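Local coordinates for glucose-inhibited division protein A-related protein, probable oxidoreductase (PDB 2CUL) that binds flavin-adenine dinucleotide through a Rossmann fold and is probably an oxidoreductase related to glucose-inhibited division protein A, at residues V102-W107 / E115-A120; T92-E97 / L156-V161; F193-K196 / Y202-G205; V6-A11 / F20-K25. One frame throughout, in Å; residues are numbered along the deposited sequence.

Interaction 1: V102-W107 / E115-A120; sequences VGVRTW and EKVVLA. With FAD (flavin-adenine dinucleotide), chain B.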
# COMPACT_ATOMS: atom_id res chain seq x y z
N VAL A 102 -7.97 -6.94 -13.61
CA VAL A 102 -8.43 -5.68 -14.20
C VAL A 102 -8.91 -4.69 -13.15
O VAL A 102 -9.32 -3.57 -13.48
CB VAL A 102 -9.58 -5.93 -15.20
CG1 VAL A 102 -9.07 -6.75 -16.37
CG2 VAL A 102 -10.72 -6.64 -14.50
N GLY A 103 -8.87 -5.09 -11.88
CA GLY A 103 -9.31 -4.20 -10.82
C GLY A 103 -9.54 -4.98 -9.54
O GLY A 103 -9.03 -6.09 -9.39
N VAL A 104 -10.31 -4.41 -8.62
CA VAL A 104 -10.60 -5.11 -7.38
C VAL A 104 -12.06 -4.95 -7.00
O VAL A 104 -12.71 -3.97 -7.38
CB VAL A 104 -9.77 -4.60 -6.17
CG1 VAL A 104 -8.29 -4.87 -6.40
CG2 VAL A 104 -10.03 -3.11 -5.95
N ARG A 105 -12.58 -5.94 -6.28
CA ARG A 105 -13.94 -5.87 -5.79
C ARG A 105 -13.80 -5.12 -4.47
O ARG A 105 -12.72 -5.13 -3.87
CB ARG A 105 -14.49 -7.27 -5.51
CG ARG A 105 -14.71 -8.12 -6.74
CD ARG A 105 -15.60 -9.32 -6.43
NE ARG A 105 -15.02 -10.23 -5.44
CZ ARG A 105 -13.90 -10.91 -5.62
NH1 ARG A 105 -13.21 -10.78 -6.75
NH2 ARG A 105 -13.46 -11.73 -4.68
N THR A 106 -14.86 -4.45 -4.03
CA THR A 106 -14.80 -3.74 -2.76
C THR A 106 -15.96 -4.18 -1.88
O THR A 106 -17.01 -4.59 -2.37
CB THR A 106 -14.85 -2.20 -2.93
OG1 THR A 106 -16.16 -1.80 -3.37
CG2 THR A 106 -13.81 -1.75 -3.95
N TRP A 107 -15.75 -4.10 -0.57
CA TRP A 107 -16.76 -4.51 0.39
C TRP A 107 -18.04 -3.70 0.24
O TRP A 107 -19.14 -4.24 0.34
CB TRP A 107 -16.23 -4.35 1.81
CG TRP A 107 -17.02 -5.12 2.81
CD1 TRP A 107 -16.85 -6.44 3.15
CD2 TRP A 107 -18.15 -4.66 3.56
NE1 TRP A 107 -17.80 -6.82 4.07
CE2 TRP A 107 -18.61 -5.75 4.33
CE3 TRP A 107 -18.82 -3.43 3.65
CZ2 TRP A 107 -19.71 -5.65 5.19
CZ3 TRP A 107 -19.92 -3.33 4.50
CH2 TRP A 107 -20.35 -4.43 5.26
N GLU A 115 -5.82 -0.26 -15.51
CA GLU A 115 -5.10 -0.98 -16.56
C GLU A 115 -4.04 -1.87 -15.91
O GLU A 115 -3.76 -2.98 -16.36
CB GLU A 115 -4.46 0.01 -17.53
CG GLU A 115 -5.48 0.70 -18.42
CD GLU A 115 -4.88 1.81 -19.27
OE1 GLU A 115 -3.65 1.77 -19.52
OE2 GLU A 115 -5.63 2.70 -19.70
N LYS A 116 -3.46 -1.35 -14.83
CA LYS A 116 -2.48 -2.08 -14.05
C LYS A 116 -2.94 -1.93 -12.61
O LYS A 116 -3.35 -0.85 -12.20
CB LYS A 116 -1.08 -1.48 -14.24
CG LYS A 116 -0.54 -1.71 -15.65
CD LYS A 116 0.85 -1.14 -15.82
CE LYS A 116 1.38 -1.45 -17.21
NZ LYS A 116 0.42 -1.00 -18.26
N VAL A 117 -2.89 -3.03 -11.86
CA VAL A 117 -3.33 -3.02 -10.47
C VAL A 117 -2.16 -3.30 -9.54
O VAL A 117 -1.45 -4.29 -9.70
CB VAL A 117 -4.44 -4.06 -10.24
CG1 VAL A 117 -4.87 -4.07 -8.78
CG2 VAL A 117 -5.64 -3.75 -11.14
N VAL A 118 -1.96 -2.41 -8.58
CA VAL A 118 -0.87 -2.51 -7.62
C VAL A 118 -1.37 -2.76 -6.21
O VAL A 118 -2.22 -2.03 -5.71
CB VAL A 118 -0.04 -1.19 -7.59
CG1 VAL A 118 1.09 -1.31 -6.57
CG2 VAL A 118 0.52 -0.89 -8.98
N LEU A 119 -0.83 -3.79 -5.56
CA LEU A 119 -1.19 -4.09 -4.19
C LEU A 119 -0.08 -3.53 -3.30
O LEU A 119 1.09 -3.92 -3.43
CB LEU A 119 -1.31 -5.61 -3.98
CG LEU A 119 -2.40 -6.31 -4.80
CD1 LEU A 119 -2.45 -7.79 -4.42
CD2 LEU A 119 -3.75 -5.65 -4.53
N ALA A 120 -0.44 -2.60 -2.42
CA ALA A 120 0.51 -1.97 -1.50
C ALA A 120 -0.18 -1.96 -0.15
O ALA A 120 -0.29 -0.92 0.50
CB ALA A 120 0.82 -0.54 -1.95
PA FAD B . 1.28 0.86 5.06
O1A FAD B . 0.85 0.12 6.26
O2A FAD B . 1.99 2.15 5.21
O5B FAD B . 0.02 1.12 4.12
C5B FAD B . -0.87 0.05 3.79
C4B FAD B . -2.19 0.71 3.41
O4B FAD B . -2.98 -0.29 2.76
C3B FAD B . -3.03 1.21 4.60
O3B FAD B . -3.46 2.54 4.42
C2B FAD B . -4.14 0.22 4.68
O2B FAD B . -5.32 0.65 5.32
C1B FAD B . -4.32 -0.15 3.21
N9A FAD B . -5.00 -1.42 2.96
C8A FAD B . -4.62 -2.67 3.39
N7A FAD B . -5.45 -3.62 3.00
C5A FAD B . -6.42 -2.95 2.27
C6A FAD B . -7.58 -3.40 1.60
N6A FAD B . -7.95 -4.67 1.54
N1A FAD B . -8.35 -2.45 0.96
C2A FAD B . -7.99 -1.12 1.00
N3A FAD B . -6.89 -0.63 1.63
C4A FAD B . -6.15 -1.58 2.25
N1 FAD B . 9.23 1.34 9.72
C2 FAD B . 9.86 2.47 10.19
O2 FAD B . 10.60 3.11 9.47
N3 FAD B . 9.62 2.88 11.51
C4 FAD B . 8.80 2.21 12.39
O4 FAD B . 8.63 2.63 13.55
C4X FAD B . 8.16 1.05 11.92
N5 FAD B . 7.32 0.32 12.75
C5X FAD B . 6.69 -0.82 12.29
C6 FAD B . 5.86 -1.54 13.15
C7 FAD B . 5.18 -2.71 12.74
C7M FAD B . 4.29 -3.43 13.72
C8 FAD B . 5.38 -3.16 11.39
C8M FAD B . 4.69 -4.40 10.87
C9 FAD B . 6.23 -2.45 10.51
C9A FAD B . 6.90 -1.28 10.93
N10 FAD B . 7.77 -0.52 10.07
C10 FAD B . 8.40 0.64 10.56
C1' FAD B . 8.06 -0.95 8.64
C2' FAD B . 7.41 -0.15 7.48
O2' FAD B . 8.09 1.06 7.31
C3' FAD B . 5.91 0.14 7.72
O3' FAD B . 5.17 -1.07 7.89
C4' FAD B . 5.25 0.89 6.54
O4' FAD B . 3.97 1.40 6.92
C5' FAD B . 5.13 -0.07 5.34
O5' FAD B . 4.56 0.63 4.22
P FAD B . 3.44 0.01 3.30
O1P FAD B . 3.19 1.03 2.27
O2P FAD B . 3.85 -1.35 2.81
O3P FAD B . 2.18 -0.19 4.23
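Within the FAD-binding Rossmann fold, Val117 of the parallel strand 116-119 packs against Val102, Gly103 and Val104 of strand 100-106, part of the antiparallel meander. The short strand segments run at 46° to each other and come within 6.4 Å. This is van der Waals contact across a face, not pairing of neighbouring strands. Val117 does most of the touching. Its CG1 lies anti to the backbone N (chi1 179°), and the two methyls part toward different partners. CG2 presses on the backbone, 3.6 Å from Gly103 N and 3.7 Å from Gly103 CA. It also comes within 4.0 Å of Val102 C. CG1 of Val117 meets CG1 of Val104 at 4.2 Å, a looser methyl-to-methyl contact.

Gly103 offers bare main chain to the valine. Its backbone angles would force any CB against the carbonyl O of Val102. Val104 and Leu119 both touch Val9 of strand 6-9. The apolar layer therefore spreads from the meander over two parallel strands. Arg105, next along the strand, forms a salt bridge with Asp152. Strand 116-119 leads on to the cofactor. Ala120 O, just past its end, lies 3.5 Å from C5B of FAD. A three-stranded antiparallel meander laid beside and partly over the parallel sheet, near the adenosine end of the cofactor, resembles that in FAD-binding Rossmann domains of the glutathione reductase type.

Interaction 2: T92-E97 / L156-V161; sequences TGLLLE and LGFRFV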
# COMPACT_ATOMS: atom_id res chain seq x y z
N THR A 92 -11.67 -6.31 -1.45
CA THR A 92 -12.01 -7.62 -0.90
C THR A 92 -11.60 -8.77 -1.82
O THR A 92 -11.70 -9.94 -1.43
CB THR A 92 -13.52 -7.73 -0.64
OG1 THR A 92 -14.23 -7.42 -1.85
CG2 THR A 92 -13.95 -6.77 0.46
N GLY A 93 -11.16 -8.45 -3.02
CA GLY A 93 -10.76 -9.49 -3.95
C GLY A 93 -10.30 -8.93 -5.28
O GLY A 93 -10.44 -7.74 -5.54
N LEU A 94 -9.75 -9.79 -6.12
CA LEU A 94 -9.26 -9.36 -7.42
C LEU A 94 -10.31 -9.52 -8.52
O LEU A 94 -10.97 -10.55 -8.60
CB LEU A 94 -8.01 -10.16 -7.81
CG LEU A 94 -6.83 -10.15 -6.84
CD1 LEU A 94 -5.67 -10.92 -7.45
CD2 LEU A 94 -6.42 -8.71 -6.53
N LEU A 95 -10.48 -8.48 -9.34
CA LEU A 95 -11.41 -8.57 -10.46
C LEU A 95 -10.61 -9.22 -11.57
O LEU A 95 -9.57 -8.70 -11.97
CB LEU A 95 -11.88 -7.18 -10.91
CG LEU A 95 -12.88 -6.43 -10.04
CD1 LEU A 95 -13.18 -5.08 -10.69
CD2 LEU A 95 -14.16 -7.24 -9.91
N LEU A 96 -11.09 -10.34 -12.08
CA LEU A 96 -10.36 -11.05 -13.13
C LEU A 96 -11.12 -11.23 -14.43
O LEU A 96 -12.34 -11.39 -14.45
CB LEU A 96 -9.96 -12.45 -12.64
CG LEU A 96 -9.19 -12.59 -11.32
CD1 LEU A 96 -8.93 -14.07 -11.05
CD2 LEU A 96 -7.88 -11.82 -11.39
N GLU A 97 -10.37 -11.20 -15.52
CA GLU A 97 -10.90 -11.45 -16.86
C GLU A 97 -9.89 -12.51 -17.30
O GLU A 97 -8.80 -12.19 -17.78
CB GLU A 97 -10.83 -10.20 -17.74
CG GLU A 97 -11.66 -9.05 -17.19
CD GLU A 97 -11.88 -7.93 -18.19
OE1 GLU A 97 -11.01 -7.71 -19.05
OE2 GLU A 97 -12.93 -7.26 -18.10
N LEU A 156 -7.06 -18.11 -4.66
CA LEU A 156 -6.51 -18.09 -6.01
C LEU A 156 -5.20 -18.86 -6.11
O LEU A 156 -4.71 -19.09 -7.21
CB LEU A 156 -6.32 -16.64 -6.48
CG LEU A 156 -7.61 -15.83 -6.63
CD1 LEU A 156 -7.28 -14.39 -7.00
CD2 LEU A 156 -8.50 -16.46 -7.70
N GLY A 157 -4.64 -19.23 -4.96
CA GLY A 157 -3.40 -19.99 -4.97
C GLY A 157 -2.14 -19.28 -4.52
O GLY A 157 -1.08 -19.90 -4.44
N PHE A 158 -2.23 -17.99 -4.24
CA PHE A 158 -1.05 -17.24 -3.81
C PHE A 158 -0.45 -17.79 -2.51
O PHE A 158 -1.18 -18.16 -1.59
CB PHE A 158 -1.39 -15.76 -3.63
CG PHE A 158 -1.53 -15.02 -4.93
CD1 PHE A 158 -0.41 -14.54 -5.59
CD2 PHE A 158 -2.79 -14.81 -5.49
CE1 PHE A 158 -0.53 -13.86 -6.80
CE2 PHE A 158 -2.92 -14.13 -6.70
CZ PHE A 158 -1.79 -13.66 -7.35
N ARG A 159 0.88 -17.83 -2.46
CA ARG A 159 1.61 -18.32 -1.30
C ARG A 159 2.13 -17.14 -0.47
O ARG A 159 2.51 -16.11 -1.03
CB ARG A 159 2.80 -19.18 -1.73
CG ARG A 159 2.43 -20.46 -2.47
CD ARG A 159 1.53 -21.35 -1.64
NE ARG A 159 1.71 -22.76 -1.98
CZ ARG A 159 1.01 -23.75 -1.43
NH1 ARG A 159 0.08 -23.49 -0.52
NH2 ARG A 159 1.26 -25.00 -1.79
N PHE A 160 2.17 -17.31 0.84
CA PHE A 160 2.63 -16.26 1.75
C PHE A 160 3.62 -16.77 2.80
O PHE A 160 3.69 -17.96 3.07
CB PHE A 160 1.43 -15.65 2.48
CG PHE A 160 0.42 -15.03 1.56
CD1 PHE A 160 0.51 -13.69 1.21
CD2 PHE A 160 -0.62 -15.80 1.04
CE1 PHE A 160 -0.42 -13.12 0.34
CE2 PHE A 160 -1.55 -15.24 0.17
CZ PHE A 160 -1.45 -13.90 -0.19
N VAL A 161 4.37 -15.84 3.37
CA VAL A 161 5.33 -16.16 4.43
C VAL A 161 4.99 -15.26 5.62
O VAL A 161 4.49 -14.15 5.44
CB VAL A 161 6.79 -15.90 3.98
CG1 VAL A 161 7.16 -16.83 2.84
CG2 VAL A 161 6.98 -14.45 3.57
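Leu156 splits its two methyls between Leu94 and Leu96. CD1 of Leu156 meets CD1 of Leu94 at 3.9 Å, and these two side chains cross obliquely. CD2 of Leu156 meets CD1 of Leu96 at 4.1 Å, here tip to tip. Leu156 can serve both because its CG sits anti to its carbonyl carbon (chi1 -64°) and its extended chain puts the fork at the strand. CD1 of Leu94 has a second neighbour, Phe158, whose CE2 lies 4.3 Å away. The methyl approaches that ring obliquely. All these contacts are apolar, and they are partly buried.

Leu94 and Leu96 point to the same side of strand 84-97. On the other segment the chain has just left helix 148-155. Gly157 ends that helix in a Schellman motif, with a positive phi of 108°. A CB at these angles would strike the carbonyl O of Leu156. The turn at the glycine lets Leu156 and Phe158, two residues apart, both reach Leu94.

Further out, Leu153 of the helix touches Leu94 and Phe158, and Leu201 of strand 201-203 touches the same pair. Phe158 also has a cation-pi contact with Arg197. A polar bond ties the helix to strand 84-97 as well: Asp152 OD2 accepts a hydrogen bond from Leu94 N, next to the corner the chain turns at Gly93.

Interaction 3: F193-K196 / Y202-G205; sequences FRLK and YAVG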
# COMPACT_ATOMS: atom_id res chain seq x y z
N PHE A 193 8.21 -5.72 -10.27
CA PHE A 193 7.18 -5.63 -9.23
C PHE A 193 5.99 -6.53 -9.56
O PHE A 193 4.98 -6.49 -8.87
CB PHE A 193 6.70 -4.19 -9.07
CG PHE A 193 7.74 -3.27 -8.50
CD1 PHE A 193 7.87 -3.11 -7.12
CD2 PHE A 193 8.61 -2.57 -9.33
CE1 PHE A 193 8.84 -2.27 -6.58
CE2 PHE A 193 9.59 -1.73 -8.81
CZ PHE A 193 9.70 -1.58 -7.43
N ARG A 194 6.13 -7.34 -10.59
CA ARG A 194 5.04 -8.22 -11.00
C ARG A 194 4.79 -9.42 -10.09
O ARG A 194 5.72 -10.05 -9.60
CB ARG A 194 5.31 -8.75 -12.42
CG ARG A 194 5.16 -7.73 -13.53
CD ARG A 194 3.72 -7.69 -14.04
NE ARG A 194 3.36 -8.92 -14.74
CZ ARG A 194 2.49 -9.82 -14.30
NH1 ARG A 194 2.24 -10.90 -15.02
NH2 ARG A 194 1.84 -9.62 -13.16
N LEU A 195 3.51 -9.69 -9.86
CA LEU A 195 3.09 -10.87 -9.12
C LEU A 195 2.73 -11.74 -10.32
O LEU A 195 1.59 -11.73 -10.81
CB LEU A 195 1.87 -10.58 -8.24
CG LEU A 195 2.17 -9.83 -6.94
CD1 LEU A 195 0.87 -9.60 -6.17
CD2 LEU A 195 3.15 -10.63 -6.08
N LYS A 196 3.74 -12.45 -10.82
CA LYS A 196 3.64 -13.28 -12.02
C LYS A 196 2.56 -14.34 -12.12
O LYS A 196 2.31 -14.85 -13.22
CB LYS A 196 5.00 -13.94 -12.29
CG LYS A 196 5.45 -14.90 -11.21
CD LYS A 196 6.75 -15.59 -11.59
CE LYS A 196 7.25 -16.48 -10.47
NZ LYS A 196 6.26 -17.52 -10.09
N TYR A 202 0.71 -6.10 -9.85
CA TYR A 202 1.97 -5.68 -9.25
C TYR A 202 1.81 -5.59 -7.73
O TYR A 202 0.70 -5.53 -7.22
CB TYR A 202 2.35 -4.29 -9.78
CG TYR A 202 2.55 -4.25 -11.27
CD1 TYR A 202 3.83 -4.36 -11.82
CD2 TYR A 202 1.46 -4.12 -12.13
CE1 TYR A 202 4.01 -4.36 -13.20
CE2 TYR A 202 1.64 -4.11 -13.51
CZ TYR A 202 2.92 -4.23 -14.04
OH TYR A 202 3.10 -4.23 -15.40
N ALA A 203 2.93 -5.60 -7.02
CA ALA A 203 2.91 -5.48 -5.57
C ALA A 203 4.15 -4.70 -5.14
O ALA A 203 5.20 -4.79 -5.77
CB ALA A 203 2.90 -6.85 -4.92
N VAL A 204 4.01 -3.92 -4.07
CA VAL A 204 5.12 -3.10 -3.59
C VAL A 204 5.01 -2.88 -2.08
O VAL A 204 3.93 -2.97 -1.51
CB VAL A 204 5.13 -1.73 -4.32
CG1 VAL A 204 3.90 -0.92 -3.94
CG2 VAL A 204 6.39 -0.97 -4.00
N GLY A 205 6.15 -2.61 -1.44
CA GLY A 205 6.14 -2.34 -0.02
C GLY A 205 6.24 -3.56 0.88
O GLY A 205 6.67 -4.63 0.45
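A G1 beta bulge, in which Phe193 and Arg194 both face Glu189, brings the chain against Tyr202 and Ala203 on the outermost strand of the Rossmann-type sheet. Phe193 has the positive phi (72°) of the bulge. Its carbonyl O accepts a bond from Ala203 N at 2.9 Å, with a C=O...N angle of 162°. The same oxygen has a CA-H...O contact with Tyr202 CA at 3.1 Å. Arg194 and Tyr202 form a single backbone bridge.

Arg194 bends at both chi2 and chi3, which lays its aliphatic part over one face of the Tyr202 ring. CD stands 3.8 Å from the ring centroid in a CH-pi contact. The guanidinium is turned 67° from the ring plane and is too distant for more than a weak cation-pi attraction. It is held instead by the carbonyls of Leu201 and Leu198. CB of Phe193 reaches the Tyr202 ring at its edge, in plane, at 4.0 Å from CD1. With an alanine in place of Tyr202 the ring under Arg194 CD is gone, and the arginine's aliphatic arm would probably be freer to shift.

Farther along, Leu195 CD1 packs on Ala203 CB at 3.6 Å, and Phe193 CE1 meets Val204 CG2 at 3.8 Å. Ala203 O, which accepts a hydrogen bond from Trp188 NE1, lies in plane at the Phe193 ring edge, 3.4 Å from CD1.

Interaction 4: V6-A11 / F20-K25; sequences VLIVGA and FWLAQK. With FAD (flavin-adenine dinucleotide), chain B.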
# COMPACT_ATOMS: atom_id res chain seq x y z
N VAL A 6 -3.36 3.30 -13.70
CA VAL A 6 -2.82 2.51 -12.60
C VAL A 6 -3.72 2.66 -11.38
O VAL A 6 -4.03 3.77 -10.96
CB VAL A 6 -1.39 2.98 -12.20
CG1 VAL A 6 -0.84 2.08 -11.10
CG2 VAL A 6 -0.46 2.94 -13.42
N LEU A 7 -4.17 1.52 -10.84
CA LEU A 7 -5.01 1.50 -9.65
C LEU A 7 -4.15 0.94 -8.54
O LEU A 7 -3.63 -0.17 -8.64
CB LEU A 7 -6.23 0.60 -9.86
CG LEU A 7 -7.08 0.33 -8.60
CD1 LEU A 7 -7.77 1.61 -8.15
CD2 LEU A 7 -8.12 -0.75 -8.92
N ILE A 8 -3.99 1.72 -7.47
CA ILE A 8 -3.17 1.31 -6.34
C ILE A 8 -4.04 1.07 -5.12
O ILE A 8 -4.83 1.93 -4.73
CB ILE A 8 -2.14 2.41 -5.99
CG1 ILE A 8 -1.27 2.72 -7.21
CG2 ILE A 8 -1.26 1.95 -4.82
CD1 ILE A 8 -0.42 3.97 -7.05
N VAL A 9 -3.88 -0.11 -4.51
CA VAL A 9 -4.63 -0.47 -3.31
C VAL A 9 -3.74 -0.27 -2.09
O VAL A 9 -2.80 -1.05 -1.86
CB VAL A 9 -5.10 -1.94 -3.37
CG1 VAL A 9 -5.87 -2.30 -2.10
CG2 VAL A 9 -5.99 -2.15 -4.60
N GLY A 10 -4.02 0.78 -1.32
CA GLY A 10 -3.23 1.08 -0.14
C GLY A 10 -2.51 2.41 -0.25
O GLY A 10 -1.58 2.55 -1.04
N ALA A 11 -2.94 3.38 0.55
CA ALA A 11 -2.35 4.71 0.54
C ALA A 11 -1.33 4.88 1.65
O ALA A 11 -1.35 5.87 2.39
CB ALA A 11 -3.44 5.77 0.66
N PHE A 20 2.35 9.28 -6.00
CA PHE A 20 2.97 10.59 -6.08
C PHE A 20 3.80 10.80 -7.34
O PHE A 20 3.58 11.75 -8.08
CB PHE A 20 3.85 10.83 -4.85
CG PHE A 20 4.57 12.15 -4.88
CD1 PHE A 20 3.91 13.33 -4.55
CD2 PHE A 20 5.91 12.22 -5.25
CE1 PHE A 20 4.57 14.56 -4.60
CE2 PHE A 20 6.58 13.44 -5.30
CZ PHE A 20 5.91 14.61 -4.97
N TRP A 21 4.76 9.91 -7.59
CA TRP A 21 5.61 10.04 -8.76
C TRP A 21 4.89 9.81 -10.08
O TRP A 21 5.21 10.43 -11.09
CB TRP A 21 6.82 9.12 -8.66
CG TRP A 21 7.74 9.53 -7.55
CD1 TRP A 21 7.77 9.04 -6.28
CD2 TRP A 21 8.72 10.58 -7.60
NE1 TRP A 21 8.70 9.72 -5.53
CE2 TRP A 21 9.29 10.67 -6.31
CE3 TRP A 21 9.15 11.46 -8.60
CZ2 TRP A 21 10.29 11.61 -6.00
CZ3 TRP A 21 10.14 12.39 -8.29
CH2 TRP A 21 10.70 12.45 -7.00
N LEU A 22 3.90 8.92 -10.08
CA LEU A 22 3.15 8.66 -11.30
C LEU A 22 2.36 9.92 -11.65
O LEU A 22 2.34 10.35 -12.80
CB LEU A 22 2.18 7.49 -11.11
CG LEU A 22 2.81 6.09 -11.07
CD1 LEU A 22 1.74 5.06 -10.76
CD2 LEU A 22 3.48 5.78 -12.41
N ALA A 23 1.73 10.51 -10.64
CA ALA A 23 0.92 11.70 -10.84
C ALA A 23 1.77 12.89 -11.31
O ALA A 23 1.31 13.71 -12.11
CB ALA A 23 0.18 12.05 -9.56
N GLN A 24 3.00 12.97 -10.82
CA GLN A 24 3.91 14.04 -11.21
C GLN A 24 4.14 14.00 -12.72
O GLN A 24 4.41 15.02 -13.35
CB GLN A 24 5.25 13.91 -10.49
CG GLN A 24 5.19 14.15 -8.99
CD GLN A 24 4.82 15.57 -8.64
OE1 GLN A 24 5.51 16.52 -9.03
NE2 GLN A 24 3.74 15.74 -7.90
N LYS A 25 4.04 12.80 -13.29
CA LYS A 25 4.25 12.59 -14.72
C LYS A 25 2.96 12.57 -15.53
O LYS A 25 2.98 12.24 -16.72
CB LYS A 25 5.03 11.29 -14.95
CG LYS A 25 6.46 11.34 -14.44
CD LYS A 25 7.29 12.37 -15.20
CE LYS A 25 8.70 12.49 -14.65
NZ LYS A 25 8.71 13.01 -13.25
PA FAD B . 1.28 0.86 5.06
O1A FAD B . 0.85 0.12 6.26
O2A FAD B . 1.99 2.15 5.21
O5B FAD B . 0.02 1.12 4.12
C5B FAD B . -0.87 0.05 3.79
C4B FAD B . -2.19 0.71 3.41
O4B FAD B . -2.98 -0.29 2.76
C3B FAD B . -3.03 1.21 4.60
O3B FAD B . -3.46 2.54 4.42
C2B FAD B . -4.14 0.22 4.68
O2B FAD B . -5.32 0.65 5.32
C1B FAD B . -4.32 -0.15 3.21
N9A FAD B . -5.00 -1.42 2.96
C8A FAD B . -4.62 -2.67 3.39
N7A FAD B . -5.45 -3.62 3.00
C5A FAD B . -6.42 -2.95 2.27
C6A FAD B . -7.58 -3.40 1.60
N6A FAD B . -7.95 -4.67 1.54
N1A FAD B . -8.35 -2.45 0.96
C2A FAD B . -7.99 -1.12 1.00
N3A FAD B . -6.89 -0.63 1.63
C4A FAD B . -6.15 -1.58 2.25
N1 FAD B . 9.23 1.34 9.72
C2 FAD B . 9.86 2.47 10.19
O2 FAD B . 10.60 3.11 9.47
N3 FAD B . 9.62 2.88 11.51
C4 FAD B . 8.80 2.21 12.39
O4 FAD B . 8.63 2.63 13.55
C4X FAD B . 8.16 1.05 11.92
N5 FAD B . 7.32 0.32 12.75
C5X FAD B . 6.69 -0.82 12.29
C6 FAD B . 5.86 -1.54 13.15
C7 FAD B . 5.18 -2.71 12.74
C7M FAD B . 4.29 -3.43 13.72
C8 FAD B . 5.38 -3.16 11.39
C8M FAD B . 4.69 -4.40 10.87
C9 FAD B . 6.23 -2.45 10.51
C9A FAD B . 6.90 -1.28 10.93
N10 FAD B . 7.77 -0.52 10.07
C10 FAD B . 8.40 0.64 10.56
C1' FAD B . 8.06 -0.95 8.64
C2' FAD B . 7.41 -0.15 7.48
O2' FAD B . 8.09 1.06 7.31
C3' FAD B . 5.91 0.14 7.72
O3' FAD B . 5.17 -1.07 7.89
C4' FAD B . 5.25 0.89 6.54
O4' FAD B . 3.97 1.40 6.92
C5' FAD B . 5.13 -0.07 5.34
O5' FAD B . 4.56 0.63 4.22
P FAD B . 3.44 0.01 3.30
O1P FAD B . 3.19 1.03 2.27
O2P FAD B . 3.85 -1.35 2.81
O3P FAD B . 2.18 -0.19 4.23
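Strand 6-9 turns Val6 and Ile8 toward Leu22 of helix 13-24, which lies over the sheet with the CA atoms of Val6 and Leu22 8.7 Å apart. Leu22 makes the contact through one methyl. Its CD1 sits against the fork of Val6, 4.0 Å from both CB and CG1 of that residue, and CG2 is only slightly farther. The two side chains cross at about a right angle. Val6 CG1 is anti to its backbone N (chi1 -178°), which leaves both methyls within range of the leucine. Ile8 adds a looser touch, its CD1 4.4 Å from Leu22 CD1.

The site is buried and apolar. Val29 of the next parallel strand touches both Leu22 and Ile8, while Leu227 and Leu228 of helix 213-230 cover Val6 and Leu22 respectively.

Beyond the strand the chain bends at Gly10 into the cofactor site. Gly10 CA lies 3.2 Å from O4B of FAD, and a CB there would come to 2.8 Å from that oxygen. Val9 CG1 touches the adenine, 3.9 Å from C2A. Ala11 N is hydrogen-bonded to Thr33 OG1. Phe13 N and Ser14 OG, at the start of the helix, hydrogen-bond FAD. The tight glycine turn between strand and helix is consistent with the GxGxxG signature of the first beta-alpha-beta unit of a Rossmann dinucleotide-binding fold.

Interactions 1, 3 and 4 are buried, while interaction 2 is partly exposed and lies farther from the chain's centre. Strand 116-119 joins the three buried ones: it pairs with strand 6-9 of interaction 4 on one edge and with strand 201-203 of interaction 3 on the other. Interactions 1 and 2 share the antiparallel meander, where Leu95 pairs with Val102 and Gly103. Interactions 1, 3 and 4 all hold residues of the FAD pocket. Chemistry follows place. Interaction 1 sets valine methyls largely against bare main chain, and interaction 4 packs aliphatic side chains alone. Interaction 2 adds a phenylalanine ring, and interaction 3, at the sheet edge, adds a backbone bond and an arginine-on-ring contact.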